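Local coordinates for urocanate hydratase (Paenibacillus sp. Soil724D2, PDB 7NED), which probably catalyses the NAD+-dependent hydration of thiourocanate during bacterial ergothioneine breakdown, and is bound here to that cofactor and to urocanate, at residues A[129-135]-A[166-171]; A[297-301]-A[326-332]; A[520-525]-A[539-543]. One frame throughout, in Å; residues are numbered along the deposited sequence.

Contact 1: A[129-135]-A[166-171]; sequences YIGSQGV and GGMGGA. With NAD (nicotinamide-adenine-dinucleotide), chain C; URO ((2E)-3-(1H-imidazol-4-yl)acrylic acid), chain B.
Ser132 and Gly167 join the start of helix 133-150 to the glycine-rich loop 166-171, the pyrophosphate-binding turn of the Rossmann-like domain. They illustrate how a loop with few side chains of its own can be steadied by a neighbour while its amides hold a cofactor. Ser132 OG donates to Gly167 O over 2.6 Å, meeting the carbonyl at a C=O...donor angle of 147° and tilted somewhat from its plane. A chi1 of -62°, with OG opposite the carbonyl carbon of Ser132 itself, brings the hydroxyl to this acceptor. The same peptide region turns its N-H groups to NAD: Gly167 N donates to NAD O2A at 3.1 Å, and Gly169 N donates to NAD O2N at 3.0 Å in a nearly straight bond of 177°. Met168 N adds a bond to O2N and a weak one to O1N.

Met168 is the long side chain of the loop. Bent at both chi2 and chi3, it touches cofactor, substrate and Tyr129 in turn: CG lies against NAD O1N, SD approaches URO CAD at 3.7 Å, and CE ends 3.4 Å from Tyr129 CE1. Its sulfur lies in the plane of the Tyr129 ring, at the edge, a Met-aromatic contact. Tyr129 also sets CD1 3.3 Å from URO OAB, while Tyr42 stacks on its ring. Its OH lies so near Gly167 that any side chain there would collide with it; at Gly166 a side chain would instead strike NAD. Val135 also packs here, its CG1 touching Met168 CE and standing 3.6 Å from Ala171 CB, a methyl that also lies 3.6 Å from Ser132 O.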
loop_
_atom_site.group_PDB
_atom_site.type_symbol
_atom_site.label_atom_id
_atom_site.label_comp_id
_atom_site.label_asym_id
_atom_site.label_seq_id
_atom_site.Cartn_x
_atom_site.Cartn_y
_atom_site.Cartn_z
ATOM N N TYR A 129 -12.663 -2.961 -16.138
ATOM C CA TYR A 129 -13.791 -2.163 -16.554
ATOM C C TYR A 129 -14.542 -2.935 -17.617
ATOM O O TYR A 129 -13.914 -3.585 -18.465
ATOM C CB TYR A 129 -13.246 -0.853 -17.094
ATOM C CG TYR A 129 -14.237 0.157 -17.563
ATOM C CD1 TYR A 129 -14.909 0.957 -16.662
ATOM C CD2 TYR A 129 -14.438 0.358 -18.914
ATOM C CE1 TYR A 129 -15.815 1.916 -17.114
ATOM C CE2 TYR A 129 -15.340 1.309 -19.373
ATOM C CZ TYR A 129 -16.021 2.085 -18.449
ATOM O OH TYR A 129 -16.925 3.029 -18.856
ATOM N N ILE A 130 -15.875 -2.946 -17.515
ATOM C CA ILE A 130 -16.668 -3.670 -18.498
ATOM C C ILE A 130 -17.560 -2.747 -19.307
ATOM O O ILE A 130 -18.394 -3.230 -20.059
ATOM C CB ILE A 130 -17.508 -4.789 -17.862
ATOM C CG1 ILE A 130 -18.562 -4.212 -16.861
ATOM C CG2 ILE A 130 -16.553 -5.834 -17.231
ATOM C CD1 ILE A 130 -19.610 -5.202 -16.435
ATOM N N GLY A 131 -17.368 -1.431 -19.200
ATOM C CA GLY A 131 -18.265 -0.452 -19.783
ATOM C C GLY A 131 -19.130 0.171 -18.710
ATOM O O GLY A 131 -18.923 -0.027 -17.518
ATOM N N SER A 132 -20.160 0.908 -19.154
ATOM C CA SER A 132 -21.074 1.545 -18.208
ATOM C C SER A 132 -21.822 0.538 -17.342
ATOM O O SER A 132 -22.282 0.886 -16.248
ATOM C CB SER A 132 -22.085 2.419 -18.971
ATOM O OG SER A 132 -21.434 3.467 -19.676
ATOM N N GLN A 133 -21.973 -0.696 -17.807
ATOM C CA GLN A 133 -22.697 -1.665 -17.000
ATOM C C GLN A 133 -22.019 -1.883 -15.650
ATOM O O GLN A 133 -22.676 -2.222 -14.656
ATOM C CB GLN A 133 -22.805 -2.991 -17.752
ATOM C CG GLN A 133 -23.671 -3.958 -16.970
ATOM C CD GLN A 133 -23.802 -5.313 -17.585
ATOM O OE1 GLN A 133 -24.614 -6.106 -17.120
ATOM N NE2 GLN A 133 -23.008 -5.604 -18.626
ATOM N N GLY A 134 -20.705 -1.677 -15.579
ATOM C CA GLY A 134 -20.017 -1.996 -14.337
ATOM C C GLY A 134 -20.611 -1.286 -13.140
ATOM O O GLY A 134 -20.643 -1.845 -12.034
ATOM N N VAL A 135 -21.123 -0.066 -13.342
ATOM C CA VAL A 135 -21.635 0.731 -12.241
ATOM C C VAL A 135 -23.160 0.771 -12.214
ATOM O O VAL A 135 -23.742 1.341 -11.282
ATOM C CB VAL A 135 -21.055 2.168 -12.292
ATOM C CG1 VAL A 135 -21.719 2.993 -13.408
ATOM C CG2 VAL A 135 -21.172 2.878 -10.948
ATOM N N GLY A 166 -20.596 10.286 -18.919
ATOM C CA GLY A 166 -19.353 9.650 -19.325
ATOM C C GLY A 166 -19.391 8.145 -19.139
ATOM O O GLY A 166 -20.457 7.514 -19.189
ATOM N N GLY A 167 -18.208 7.555 -18.926
ATOM C CA GLY A 167 -18.117 6.102 -18.799
ATOM C C GLY A 167 -19.023 5.529 -17.729
ATOM O O GLY A 167 -19.781 4.588 -17.976
ATOM N N MET A 168 -19.001 6.189 -16.598
ATOM C CA MET A 168 -19.761 5.787 -15.463
ATOM C C MET A 168 -21.040 6.550 -15.347
ATOM O O MET A 168 -22.028 5.954 -15.115
ATOM C CB MET A 168 -18.934 5.897 -14.220
ATOM C CG MET A 168 -17.609 5.211 -14.408
ATOM S SD MET A 168 -17.716 3.512 -14.023
ATOM C CE MET A 168 -18.587 2.727 -15.329
ATOM N N GLY A 169 -20.977 7.870 -15.513
ATOM C CA GLY A 169 -22.202 8.675 -15.484
ATOM C C GLY A 169 -23.241 8.250 -16.503
ATOM O O GLY A 169 -24.453 8.384 -16.269
ATOM N N GLY A 170 -22.798 7.724 -17.636
ATOM C CA GLY A 170 -23.730 7.274 -18.649
ATOM C C GLY A 170 -24.674 6.177 -18.184
ATOM O O GLY A 170 -25.699 5.941 -18.834
ATOM N N ALA A 171 -24.357 5.492 -17.070
ATOM C CA ALA A 171 -25.267 4.481 -16.539
ATOM C C ALA A 171 -26.470 5.092 -15.832
ATOM O O ALA A 171 -27.460 4.391 -15.579
ATOM C CB ALA A 171 -24.535 3.568 -15.554
HETATM P PA NAD C . -15.945 10.689 -17.504
HETATM O O1A NAD C . -14.903 11.800 -17.396
HETATM O O2A NAD C . -16.001 9.654 -18.554
HETATM O O5B NAD C . -17.357 11.571 -17.820
HETATM C C5B NAD C . -17.488 12.718 -17.080
HETATM C C4B NAD C . -18.693 13.491 -17.791
HETATM O O4B NAD C . -18.968 14.728 -17.197
HETATM C C3B NAD C . -18.149 13.759 -19.231
HETATM O O3B NAD C . -19.066 13.350 -20.159
HETATM C C2B NAD C . -17.989 15.310 -19.246
HETATM O O2B NAD C . -18.343 15.882 -20.453
HETATM C C1B NAD C . -19.104 15.679 -18.272
HETATM N N9A NAD C . -18.933 16.974 -17.612
HETATM C C8A NAD C . -17.775 17.583 -17.140
HETATM N N7A NAD C . -17.991 18.756 -16.600
HETATM C C5A NAD C . -19.366 18.931 -16.688
HETATM C C6A NAD C . -20.223 19.985 -16.300
HETATM N N6A NAD C . -19.749 21.091 -15.684
HETATM N N1A NAD C . -21.564 19.885 -16.520
HETATM C C2A NAD C . -21.977 18.766 -17.167
HETATM N N3A NAD C . -21.287 17.696 -17.593
HETATM C C4A NAD C . -19.967 17.818 -17.337
HETATM O O3 NAD C . -16.031 10.286 -15.992
HETATM P PN NAD C . -16.788 8.949 -15.565
HETATM O O1N NAD C . -16.134 7.609 -15.729
HETATM O O2N NAD C . -18.257 9.143 -15.881
HETATM O O5D NAD C . -16.825 9.047 -13.845
HETATM C C5D NAD C . -17.431 10.256 -13.355
HETATM C C4D NAD C . -17.262 10.307 -11.862
HETATM O O4D NAD C . -17.645 9.084 -11.261
HETATM C C3D NAD C . -15.657 10.375 -11.680
HETATM O O3D NAD C . -15.295 11.302 -10.663
HETATM C C2D NAD C . -15.272 8.924 -11.212
HETATM O O2D NAD C . -14.255 8.842 -10.300
HETATM C C1D NAD C . -16.585 8.822 -10.373
HETATM N N1N NAD C . -16.856 7.558 -9.674
HETATM C C2N NAD C . -15.987 7.385 -8.614
HETATM C C3N NAD C . -16.102 6.293 -7.769
HETATM C C7N NAD C . -15.045 6.165 -6.663
HETATM O O7N NAD C . -15.227 5.568 -5.602
HETATM N N7N NAD C . -13.793 6.699 -6.920
HETATM C C4N NAD C . -17.150 5.401 -8.030
HETATM C C5N NAD C . -18.014 5.627 -9.101
HETATM C C6N NAD C . -17.871 6.751 -9.933
HETATM O OAA URO B . -17.111 -0.216 -12.431
HETATM C CAI URO B . -15.940 0.209 -12.811
HETATM O OAB URO B . -15.313 -0.308 -13.648
HETATM C CAC URO B . -15.343 1.376 -12.142
HETATM C CAD URO B . -15.992 1.976 -11.179
HETATM C CAJ URO B . -15.271 3.077 -10.657
HETATM C CAF URO B . -15.738 4.091 -9.874
HETATM N NAH URO B . -14.788 5.066 -9.722
HETATM C CAE URO B . -13.752 4.633 -10.404
HETATM N NAG URO B . -13.993 3.439 -10.989
#

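Contact 2: A[297-301]-A[326-332]; sequences VEAML and VQNAFDI
Leu301 and Val326 bring helix 282-305 of the Rossmann-like domain against the loop that leads into strand 333-334, an edge strand of its parallel sheet. The loop belongs to a beta-alpha-beta crossover, running from strand 309-312 through helix 317-323 to strand 333-334, and the contact exemplifies how such a connection is sealed by apolar packing, with no hydrogen bond between the two segments.

Among the apolar contacts, Leu301 is central because its two methyls divide the work. CD1 presses on Val326 CG1 at 3.4 Å, tighter than ordinary van der Waals contact, while CD2 lies 3.7 Å from Ile332 CG1. The branch of Val326 that does the touching is placed by a chi1 of -178°, which sets CG1 anti to the backbone N, where it meets Leu301 CD1. With chi2 at 170°, Ile332 carries CD1 to 3.9 Å from Val297 CG1 and equally near Met300 CB. Val297 CG1 thus sits among three loop side chains, Ala329 CB being the most distant at 4.3 Å. Val310 of strand 309-312 also touches both Met300 and Ile332, and Ile317 and Ala321 of helix 317-323 pack on Val297.

Within the loop, backbone hydrogen bonds give the shape: a type I turn from Val326 to Ala329 runs into a 3-10 segment that includes Asp331.

At the exposed margin two polar side chains lie against methyl groups without bonding to each other across the contact. The amide of Asn328 has ND2 3.7 Å from Leu301 CD1, and the folded side chain of Glu298 lays OE2 3.2 Å from Val326 CG1.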
loop_
_atom_site.group_PDB
_atom_site.type_symbol
_atom_site.label_atom_id
_atom_site.label_comp_id
_atom_site.label_asym_id
_atom_site.label_seq_id
_atom_site.Cartn_x
_atom_site.Cartn_y
_atom_site.Cartn_z
ATOM N N VAL A 297 -22.594 22.892 -6.119
ATOM C CA VAL A 297 -22.906 22.302 -4.822
ATOM C C VAL A 297 -23.729 23.262 -3.958
ATOM O O VAL A 297 -24.562 22.831 -3.153
ATOM C CB VAL A 297 -21.616 21.870 -4.103
ATOM C CG1 VAL A 297 -21.924 21.469 -2.669
ATOM C CG2 VAL A 297 -20.939 20.750 -4.870
ATOM N N GLU A 298 -23.509 24.568 -4.084
ATOM C CA GLU A 298 -24.404 25.508 -3.414
ATOM C C GLU A 298 -25.845 25.282 -3.849
ATOM O O GLU A 298 -26.767 25.262 -3.029
ATOM C CB GLU A 298 -23.991 26.942 -3.728
ATOM C CG GLU A 298 -22.868 27.449 -2.856
ATOM C CD GLU A 298 -23.307 27.577 -1.411
ATOM O OE1 GLU A 298 -24.177 28.429 -1.101
ATOM O OE2 GLU A 298 -22.705 26.884 -0.562
ATOM N N ALA A 299 -26.054 25.121 -5.148
ATOM C CA ALA A 299 -27.387 24.800 -5.645
ATOM C C ALA A 299 -27.891 23.482 -5.057
ATOM O O ALA A 299 -29.047 23.383 -4.626
ATOM C CB ALA A 299 -27.365 24.773 -7.174
ATOM N N MET A 300 -27.036 22.452 -5.031
ATOM C CA MET A 300 -27.411 21.192 -4.395
ATOM C C MET A 300 -27.799 21.405 -2.943
ATOM O O MET A 300 -28.770 20.812 -2.455
ATOM C CB MET A 300 -26.250 20.198 -4.515
ATOM C CG MET A 300 -25.929 19.918 -5.984
ATOM S SD MET A 300 -24.552 18.749 -6.196
ATOM C CE MET A 300 -25.092 17.299 -5.293
ATOM N N LEU A 301 -27.069 22.225 -2.238
ATOM C CA LEU A 301 -27.358 22.480 -0.848
ATOM C C LEU A 301 -28.724 23.190 -0.713
ATOM O O LEU A 301 -29.481 22.876 0.124
ATOM C CB LEU A 301 -26.234 23.272 -0.199
ATOM C CG LEU A 301 -24.972 22.533 0.230
ATOM C CD1 LEU A 301 -23.860 23.498 0.494
ATOM C CD2 LEU A 301 -25.208 21.628 1.401
ATOM N N VAL A 326 -17.252 26.186 -0.118
ATOM C CA VAL A 326 -18.555 25.717 0.368
ATOM C C VAL A 326 -18.295 25.010 1.700
ATOM O O VAL A 326 -18.004 23.818 1.761
ATOM C CB VAL A 326 -19.269 24.833 -0.649
ATOM C CG1 VAL A 326 -20.637 24.438 -0.095
ATOM C CG2 VAL A 326 -19.388 25.544 -1.999
ATOM N N GLN A 327 -18.455 25.749 2.795
ATOM C CA GLN A 327 -18.019 25.237 4.088
ATOM C C GLN A 327 -18.880 24.087 4.583
ATOM O O GLN A 327 -18.370 23.180 5.253
ATOM C CB GLN A 327 -18.012 26.371 5.109
ATOM C CG GLN A 327 -16.768 27.240 5.020
ATOM N N ASN A 328 -20.185 24.111 4.290
ATOM C CA ASN A 328 -21.099 23.065 4.727
ATOM C C ASN A 328 -21.285 21.984 3.656
ATOM O O ASN A 328 -22.253 21.215 3.705
ATOM C CB ASN A 328 -22.447 23.686 5.107
ATOM C CG ASN A 328 -22.971 24.600 4.046
ATOM O OD1 ASN A 328 -22.198 25.267 3.342
ATOM N ND2 ASN A 328 -24.308 24.669 3.923
ATOM N N ALA A 329 -20.370 21.903 2.689
ATOM C CA ALA A 329 -20.517 20.911 1.631
ATOM C C ALA A 329 -20.747 19.513 2.188
ATOM O O ALA A 329 -21.480 18.718 1.591
ATOM C CB ALA A 329 -19.288 20.934 0.713
ATOM N N PHE A 330 -20.143 19.180 3.318
ATOM C CA PHE A 330 -20.314 17.813 3.798
ATOM C C PHE A 330 -21.598 17.619 4.597
ATOM O O PHE A 330 -21.803 16.544 5.170
ATOM C CB PHE A 330 -19.074 17.391 4.578
ATOM C CG PHE A 330 -17.935 17.138 3.685
ATOM C CD1 PHE A 330 -17.730 15.871 3.153
ATOM C CD2 PHE A 330 -17.106 18.177 3.305
ATOM C CE1 PHE A 330 -16.682 15.640 2.282
ATOM C CE2 PHE A 330 -16.038 17.955 2.426
ATOM C CZ PHE A 330 -15.830 16.672 1.919
ATOM N N ASP A 331 -22.492 18.615 4.581
ATOM C CA ASP A 331 -23.882 18.368 4.957
ATOM C C ASP A 331 -24.557 17.408 3.982
ATOM O O ASP A 331 -25.524 16.731 4.341
ATOM C CB ASP A 331 -24.657 19.693 5.009
ATOM C CG ASP A 331 -24.290 20.570 6.217
ATOM O OD1 ASP A 331 -23.515 20.145 7.101
ATOM O OD2 ASP A 331 -24.759 21.725 6.238
ATOM N N ILE A 332 -24.081 17.360 2.747
ATOM C CA ILE A 332 -24.631 16.468 1.736
ATOM C C ILE A 332 -24.140 15.055 2.008
ATOM O O ILE A 332 -22.948 14.843 2.249
ATOM C CB ILE A 332 -24.219 16.945 0.336
ATOM C CG1 ILE A 332 -25.001 18.208 -0.026
ATOM C CG2 ILE A 332 -24.573 15.903 -0.694
ATOM C CD1 ILE A 332 -24.479 18.876 -1.267
#

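Contact 3: A[520-525]-A[539-543]; sequences VLRYAD and DIRWI
Trp542 begins its contact at CB, which lies 3.5 Å from Leu521 CD2, and the same methyl continues along the indole to CG at 3.6 Å. A chi1 of -172° turns the ring away from the residue's own N and toward helix 502-525. Farther out, the six-membered ring receives Ala524 CB over one face in a CH-pi contact, 3.6 Å from its centroid and 10° off the normal. Here the C-terminal tail, after helix 529-538, folds back on helix 502-525, with an inverse gamma turn centred on Arg541; the second subunit adds Ile79 against Trp542. At the far rim CZ2 stands 3.4 Å from Ala524 O. At the indole nitrogen, NE1 donates to a water in the ring plane at 2.8 Å, and that water donates to Asp525 OD1, which also forms a salt bridge with Lys77 of the second subunit. With an alanine at Trp542, the Ala524 methyl would probably lose its aromatic cover and the bridging water its indole donor. Apart from the indole, Ile540, two residues earlier, sets CD1 3.7 Å from Val520 CB and CG2 against Leu521 CD2.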
loop_
_atom_site.group_PDB
_atom_site.type_symbol
_atom_site.label_atom_id
_atom_site.label_comp_id
_atom_site.label_asym_id
_atom_site.label_seq_id
_atom_site.Cartn_x
_atom_site.Cartn_y
_atom_site.Cartn_z
ATOM N N VAL A 520 -16.191 -9.009 4.920
ATOM C CA VAL A 520 -17.078 -9.099 6.088
ATOM C C VAL A 520 -16.317 -8.756 7.359
ATOM O O VAL A 520 -16.806 -8.017 8.214
ATOM C CB VAL A 520 -17.710 -10.492 6.208
ATOM C CG1 VAL A 520 -18.598 -10.522 7.470
ATOM C CG2 VAL A 520 -18.521 -10.789 4.950
ATOM N N LEU A 521 -15.119 -9.309 7.515
ATOM C CA LEU A 521 -14.412 -9.064 8.770
ATOM C C LEU A 521 -14.014 -7.610 8.914
ATOM O O LEU A 521 -13.935 -7.109 10.042
ATOM C CB LEU A 521 -13.173 -9.952 8.906
ATOM C CG LEU A 521 -13.392 -11.451 9.043
ATOM C CD1 LEU A 521 -12.150 -12.135 9.567
ATOM C CD2 LEU A 521 -14.556 -11.685 10.029
ATOM N N ARG A 522 -13.753 -6.905 7.801
ATOM C CA ARG A 522 -13.398 -5.491 7.926
ATOM C C ARG A 522 -14.539 -4.694 8.552
ATOM O O ARG A 522 -14.304 -3.816 9.391
ATOM C CB ARG A 522 -13.024 -4.914 6.551
ATOM C CG ARG A 522 -12.437 -3.537 6.604
ATOM C CD ARG A 522 -13.515 -2.441 6.441
ATOM N NE ARG A 522 -12.884 -1.155 6.642
ATOM C CZ ARG A 522 -12.672 -0.617 7.836
ATOM N NH1 ARG A 522 -13.065 -1.259 8.938
ATOM N NH2 ARG A 522 -12.058 0.562 7.934
ATOM N N TYR A 523 -15.780 -4.954 8.124
ATOM C CA TYR A 523 -16.930 -4.280 8.710
ATOM C C TYR A 523 -17.270 -4.867 10.075
ATOM O O TYR A 523 -17.689 -4.130 10.970
ATOM C CB TYR A 523 -18.141 -4.321 7.737
ATOM C CG TYR A 523 -17.883 -3.304 6.663
ATOM C CD1 TYR A 523 -18.281 -1.991 6.836
ATOM C CD2 TYR A 523 -17.072 -3.614 5.560
ATOM C CE1 TYR A 523 -17.949 -1.007 5.911
ATOM C CE2 TYR A 523 -16.730 -2.631 4.627
ATOM C CZ TYR A 523 -17.164 -1.333 4.817
ATOM O OH TYR A 523 -16.861 -0.339 3.909
ATOM N N ALA A 524 -17.062 -6.166 10.271
ATOM C CA ALA A 524 -17.252 -6.722 11.611
ATOM C C ALA A 524 -16.323 -6.052 12.612
ATOM O O ALA A 524 -16.749 -5.662 13.707
ATOM C CB ALA A 524 -17.018 -8.232 11.598
ATOM N N ASP A 525 -15.047 -5.867 12.229
ATOM C CA ASP A 525 -14.089 -5.201 13.094
ATOM C C ASP A 525 -14.546 -3.804 13.453
ATOM O O ASP A 525 -14.271 -3.326 14.556
ATOM C CB ASP A 525 -12.726 -5.117 12.421
ATOM C CG ASP A 525 -11.692 -4.484 13.318
ATOM O OD1 ASP A 525 -11.180 -5.226 14.193
ATOM O OD2 ASP A 525 -11.420 -3.259 13.176
ATOM N N ASP A 539 -19.820 -18.890 9.045
ATOM C CA ASP A 539 -18.712 -19.519 9.771
ATOM C C ASP A 539 -17.373 -18.938 9.345
ATOM O O ASP A 539 -16.375 -19.650 9.192
ATOM C CB ASP A 539 -18.735 -21.032 9.621
ATOM C CG ASP A 539 -20.041 -21.646 10.151
ATOM O OD1 ASP A 539 -20.616 -22.533 9.470
ATOM O OD2 ASP A 539 -20.474 -21.259 11.268
ATOM N N ILE A 540 -17.349 -17.619 9.176
ATOM C CA ILE A 540 -16.089 -16.929 8.923
ATOM C C ILE A 540 -15.291 -16.901 10.215
ATOM O O ILE A 540 -15.835 -16.634 11.292
ATOM C CB ILE A 540 -16.353 -15.514 8.401
ATOM C CG1 ILE A 540 -17.309 -15.581 7.190
ATOM C CG2 ILE A 540 -15.001 -14.845 8.038
ATOM C CD1 ILE A 540 -17.680 -14.198 6.546
ATOM N N ARG A 541 -13.996 -17.176 10.129
ATOM C CA ARG A 541 -13.206 -17.336 11.358
ATOM C C ARG A 541 -12.689 -15.967 11.800
ATOM O O ARG A 541 -11.551 -15.565 11.556
ATOM C CB ARG A 541 -12.112 -18.359 11.138
ATOM C CG ARG A 541 -12.695 -19.695 10.744
ATOM C CD ARG A 541 -11.639 -20.737 10.433
ATOM N NE ARG A 541 -10.846 -20.983 11.628
ATOM C CZ ARG A 541 -9.727 -21.702 11.644
ATOM N NH1 ARG A 541 -9.255 -22.220 10.510
ATOM N NH2 ARG A 541 -9.077 -21.885 12.786
ATOM N N TRP A 542 -13.577 -15.234 12.451
ATOM C CA TRP A 542 -13.270 -13.943 13.047
ATOM C C TRP A 542 -12.578 -14.157 14.400
ATOM O O TRP A 542 -13.162 -14.732 15.320
ATOM C CB TRP A 542 -14.578 -13.160 13.201
ATOM C CG TRP A 542 -14.459 -11.743 13.627
ATOM C CD1 TRP A 542 -13.343 -10.977 13.621
ATOM C CD2 TRP A 542 -15.515 -10.925 14.141
ATOM N NE1 TRP A 542 -13.633 -9.717 14.098
ATOM C CE2 TRP A 542 -14.964 -9.670 14.434
ATOM C CE3 TRP A 542 -16.881 -11.146 14.397
ATOM C CZ2 TRP A 542 -15.717 -8.625 14.967
ATOM C CZ3 TRP A 542 -17.643 -10.093 14.904
ATOM C CH2 TRP A 542 -17.069 -8.852 15.169
ATOM N N ILE A 543 -11.351 -13.684 14.531
ATOM C CA ILE A 543 -10.610 -13.837 15.786
ATOM C C ILE A 543 -11.107 -12.847 16.836
ATOM O O ILE A 543 -11.259 -11.647 16.572
ATOM C CB ILE A 543 -9.108 -13.659 15.533
ATOM C CG1 ILE A 543 -8.645 -14.715 14.536
ATOM C CG2 ILE A 543 -8.350 -13.719 16.849
ATOM C CD1 ILE A 543 -7.127 -14.627 14.157
HETATM O O HOH W 1 -11.711 -7.705 14.576
#

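Overall arrangement
From the N terminus the three contacts follow one another in series, none nesting within or crossing another. Contact 1 closes a loop holding most of helix 133-150 and strand 159-163, bringing the residues leading into that helix against the glycine-rich loop at the cofactor and substrate, near the centre of the chain. Contact 2, also in the Rossmann-like domain, closes the excursion through strand 309-312 and helix 317-323 at one end of the parallel sheet; it lies about 26 Å from contact 1, between centres. Contact 3 closes over helix 529-538 and fastens the C-terminal tail beside the second subunit. Its centre is about 31 Å from that of contact 1 and about 36 Å from that of contact 2.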